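Local coordinates for protein ML032222a iGluR (Mnemiopsis leidyi, PDB 4YKI) that binds glycine through its ligand-binding domain and serves as a subunit of a glycine-activated ion channel of the ionotropic glutamate receptor family, at the interface of chains A and B. Residues are numbered along the deposited sequence; one frame, centred on the assembly and turned at random. Chains: chain A/B, ML032222a iGluR.

Contact 1: the interface of chains A and B. Residues chain A 94-95, 99, 104, 107, 213; chain B 106-107, 233.
Helix 225-238 of chain B and the B:Phe106-B:Pro107 loop meet, on chain A, the loop at A:Thr94-A:Asn95, helix 96-99, the A:Pro107 loop and strand 209-218, in what appears to be the back-to-back dimer known from ionotropic glutamate receptor ligand-binding domains. One methyl of B:Leu233, CD1, faces the side chain of A:Thr94, while the other, CD2, lies 3.8 Å from CB of A:Lys99 and also borders CG and CD of that lysine, whose chain is bent at chi2, chi3 and chi4. With its CG anti to the backbone N (chi1 177°), the leucine carries both methyls away from its own helix. Methyl CG2 of A:Thr94 caps the ring of A:Tyr104, 3.6 Å above the centre, and comes 4.0 Å from CE1 of B:Phe106. The hydroxyl OG1 accepts a hydrogen bond of 3.0 Å from the backbone N of A:Glu213, which ties the loop to strand 209-218. The phenol OH of A:Tyr104 accepts the N-H of A:Asn95 at 3.2 Å, which helps steady the ring. The B:Phe106 ring is wedged within its own chain between CD of B:Pro107 on one face and CB of B:Leu233 on the other, and its rim atoms CE1 and CZ point into chain A. A:Glu213 runs past this ring and touches CZ through CG, its carboxylate plane turned 80° from the ring. The two proline rings meet near the two-fold axis, CG of A:Pro107 lying 3.6 Å from CG of B:Pro107.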
# COMPACT_ATOMS: atom_id res chain seq x y z
N THR A 94 5.66 -3.00 7.91
CA THR A 94 6.66 -3.43 6.95
C THR A 94 7.97 -2.67 7.13
O THR A 94 8.00 -1.45 7.09
CB THR A 94 6.16 -3.28 5.50
OG1 THR A 94 5.78 -1.92 5.24
CG2 THR A 94 4.97 -4.20 5.24
N ASN A 95 9.06 -3.41 7.35
CA ASN A 95 10.39 -2.83 7.35
C ASN A 95 11.39 -3.82 6.75
O ASN A 95 11.13 -5.02 6.68
CB ASN A 95 10.83 -2.26 8.72
CG ASN A 95 10.98 -3.32 9.81
OD1 ASN A 95 11.75 -4.26 9.66
ND2 ASN A 95 10.32 -3.11 10.94
N LYS A 99 11.85 -7.99 6.53
CA LYS A 99 11.81 -8.59 5.20
C LYS A 99 13.00 -9.51 4.94
O LYS A 99 12.88 -10.47 4.20
CB LYS A 99 11.73 -7.47 4.15
CG LYS A 99 11.72 -7.89 2.68
CD LYS A 99 10.32 -8.20 2.13
CE LYS A 99 9.78 -9.56 2.54
NZ LYS A 99 10.77 -10.66 2.39
N TYR A 104 5.84 -10.78 3.83
CA TYR A 104 4.61 -10.11 4.17
C TYR A 104 3.52 -10.50 3.19
O TYR A 104 3.79 -10.79 2.02
CB TYR A 104 4.80 -8.60 4.12
CG TYR A 104 5.64 -8.00 5.22
CD1 TYR A 104 5.09 -7.74 6.46
CD2 TYR A 104 6.98 -7.66 5.02
CE1 TYR A 104 5.84 -7.15 7.47
CE2 TYR A 104 7.74 -7.09 6.03
CZ TYR A 104 7.16 -6.83 7.25
OH TYR A 104 7.90 -6.22 8.23
N PRO A 107 -0.60 -5.87 1.54
CA PRO A 107 -0.83 -4.98 2.68
C PRO A 107 -2.23 -4.41 2.70
O PRO A 107 -2.89 -4.36 1.66
CB PRO A 107 0.19 -3.86 2.46
CG PRO A 107 0.33 -3.79 0.98
CD PRO A 107 0.19 -5.19 0.49
N GLU A 213 3.59 0.09 5.48
CA GLU A 213 2.31 -0.58 5.44
C GLU A 213 2.12 -1.41 6.68
O GLU A 213 3.09 -1.87 7.29
CB GLU A 213 2.30 -1.58 4.27
CG GLU A 213 2.31 -0.98 2.90
CD GLU A 213 0.97 -0.46 2.47
OE1 GLU A 213 -0.05 -0.62 3.20
OE2 GLU A 213 0.93 0.14 1.37
N PHE B 106 5.45 -6.07 -4.15
CA PHE B 106 5.20 -5.12 -3.08
C PHE B 106 4.77 -3.79 -3.70
O PHE B 106 5.37 -3.34 -4.68
CB PHE B 106 6.47 -4.94 -2.25
CG PHE B 106 6.24 -4.18 -0.98
CD1 PHE B 106 5.72 -4.82 0.13
CD2 PHE B 106 6.47 -2.82 -0.92
CE1 PHE B 106 5.45 -4.13 1.29
CE2 PHE B 106 6.20 -2.12 0.25
CZ PHE B 106 5.69 -2.77 1.34
N PRO B 107 3.74 -3.15 -3.14
CA PRO B 107 3.21 -1.97 -3.84
C PRO B 107 3.93 -0.69 -3.46
O PRO B 107 4.55 -0.64 -2.39
CB PRO B 107 1.75 -1.94 -3.37
CG PRO B 107 1.77 -2.51 -2.02
CD PRO B 107 2.86 -3.57 -2.04
N LEU B 233 10.43 -2.53 -1.26
CA LEU B 233 10.23 -2.14 0.14
C LEU B 233 11.34 -1.21 0.62
O LEU B 233 11.09 -0.19 1.25
CB LEU B 233 10.10 -3.37 1.01
CG LEU B 233 9.94 -3.15 2.52
CD1 LEU B 233 8.91 -2.11 2.90
CD2 LEU B 233 9.65 -4.49 3.18

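Contact 2: the interface of chains A and B. Residues chain A 233-234, 237; chain B 94-96, 99.
Helix 225-238 of chain A lies against the loop at B:Thr94-B:Asn95 and the start of helix 96-99 of chain B, in the dimer face of this glutamate receptor ligand-binding domain. A:Glu237 makes a direct polar link. The side chain leaves the helix with CG trans to the backbone N (chi1 -179°) and continues extended at chi2, which carries the carboxylate to the first turn of the opposing helix. There OE1 accepts the backbone N-H of B:Ser96 at 2.9 Å, on its syn side and 25° out of the carboxylate plane; the angle at the hydrogen is 153°. The same oxygen meets a water at 2.7 Å, and that water lies 2.8 Å from the carbonyl O of B:Thr94, so one carboxylate oxygen reaches two backbone groups, one directly and one through solvent. The other oxygen, OE2, rests beside CB of B:Ser96. Because the N-H belongs to the N-terminal end of helix 96-99, this short helix may modestly favour a negative charge here. Shortening A:Glu237 to an alanine is likely to leave the N-H of B:Ser96 without its acceptor across the interface and the bridging water without its carboxylate partner.

One turn earlier, A:Leu233 supplies the apolar half. Its CD2 methyl touches CB of B:Lys99 at 3.6 Å and sits equally near the carbonyl O of B:Asn95, while CD1 is directed at CB and OG1 of B:Thr94. Between leucine and glutamate, the hydroxyl OG of B:Ser96 nestles against the helix backbone, 3.6 Å from CA of A:Lys234. Polar capping and leucine packing together probably help set how helix 225-238 sits against the neighbouring chain, and probably help hold two glycine-binding domains together as a dimer.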
# COMPACT_ATOMS: atom_id res chain seq x y z
N LEU A 233 -6.48 -8.82 -0.90
CA LEU A 233 -6.75 -7.86 -1.97
C LEU A 233 -8.24 -7.75 -2.22
O LEU A 233 -8.77 -6.66 -2.35
CB LEU A 233 -5.99 -8.24 -3.24
CG LEU A 233 -6.39 -7.50 -4.51
CD1 LEU A 233 -6.20 -6.03 -4.35
CD2 LEU A 233 -5.57 -7.98 -5.69
N LYS A 234 -8.92 -8.89 -2.26
CA LYS A 234 -10.37 -8.89 -2.44
C LYS A 234 -11.06 -8.11 -1.31
O LYS A 234 -11.96 -7.34 -1.56
CB LYS A 234 -10.88 -10.33 -2.52
CG LYS A 234 -12.37 -10.46 -2.67
CD LYS A 234 -12.74 -11.92 -2.93
CE LYS A 234 -14.24 -12.13 -3.07
NZ LYS A 234 -14.55 -13.52 -3.52
N GLU A 237 -10.59 -4.45 -2.16
CA GLU A 237 -11.37 -4.10 -3.32
C GLU A 237 -12.86 -4.02 -3.03
O GLU A 237 -13.57 -3.19 -3.59
CB GLU A 237 -11.08 -5.10 -4.43
CG GLU A 237 -11.84 -4.83 -5.73
CD GLU A 237 -11.31 -5.67 -6.88
OE1 GLU A 237 -10.12 -5.57 -7.19
OE2 GLU A 237 -12.08 -6.43 -7.48
N THR B 94 -3.75 -2.68 -8.74
CA THR B 94 -4.12 -3.96 -8.16
C THR B 94 -5.62 -4.19 -8.23
O THR B 94 -6.40 -3.36 -7.72
CB THR B 94 -3.63 -4.08 -6.71
OG1 THR B 94 -4.13 -2.99 -5.93
CG2 THR B 94 -2.11 -4.09 -6.67
N ASN B 95 -6.03 -5.29 -8.87
CA ASN B 95 -7.42 -5.73 -8.85
C ASN B 95 -7.51 -7.25 -8.82
O ASN B 95 -6.57 -7.95 -9.18
CB ASN B 95 -8.30 -5.08 -9.95
CG ASN B 95 -7.95 -5.50 -11.36
OD1 ASN B 95 -7.93 -6.67 -11.69
ND2 ASN B 95 -7.76 -4.51 -12.23
N SER B 96 -8.64 -7.74 -8.33
CA SER B 96 -8.83 -9.16 -8.12
C SER B 96 -8.82 -9.95 -9.44
O SER B 96 -8.34 -11.08 -9.49
CB SER B 96 -10.11 -9.41 -7.33
OG SER B 96 -9.98 -8.96 -5.99
N LYS B 99 -5.27 -10.45 -10.26
CA LYS B 99 -4.69 -11.33 -9.25
C LYS B 99 -5.04 -12.79 -9.49
O LYS B 99 -4.31 -13.68 -9.06
CB LYS B 99 -5.15 -10.88 -7.86
CG LYS B 99 -4.50 -11.60 -6.66
CD LYS B 99 -2.99 -11.39 -6.59
CE LYS B 99 -2.38 -12.00 -5.33
NZ LYS B 99 -2.40 -13.49 -5.34
O HOH W 1 -8.78 -3.34 -6.34

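Contact 1 and contact 2 have centres about 16 Å apart and belong to one two-fold symmetric interface. Each uses residue 233 of helix 225-238 from one chain against residues 94, 95 and 99 of the other, with the chains exchanged; the leucine contact recurs in both, although the outer part of Lys99 is bent differently. Contact 1 adds the ground between them, where the prolines of both chains meet; contact 2 adds the helix-end link. The pairing therefore grips reciprocally on both sides of a central proline pair, an arrangement likely to keep the two domains in a fixed orientation while each binds glycine.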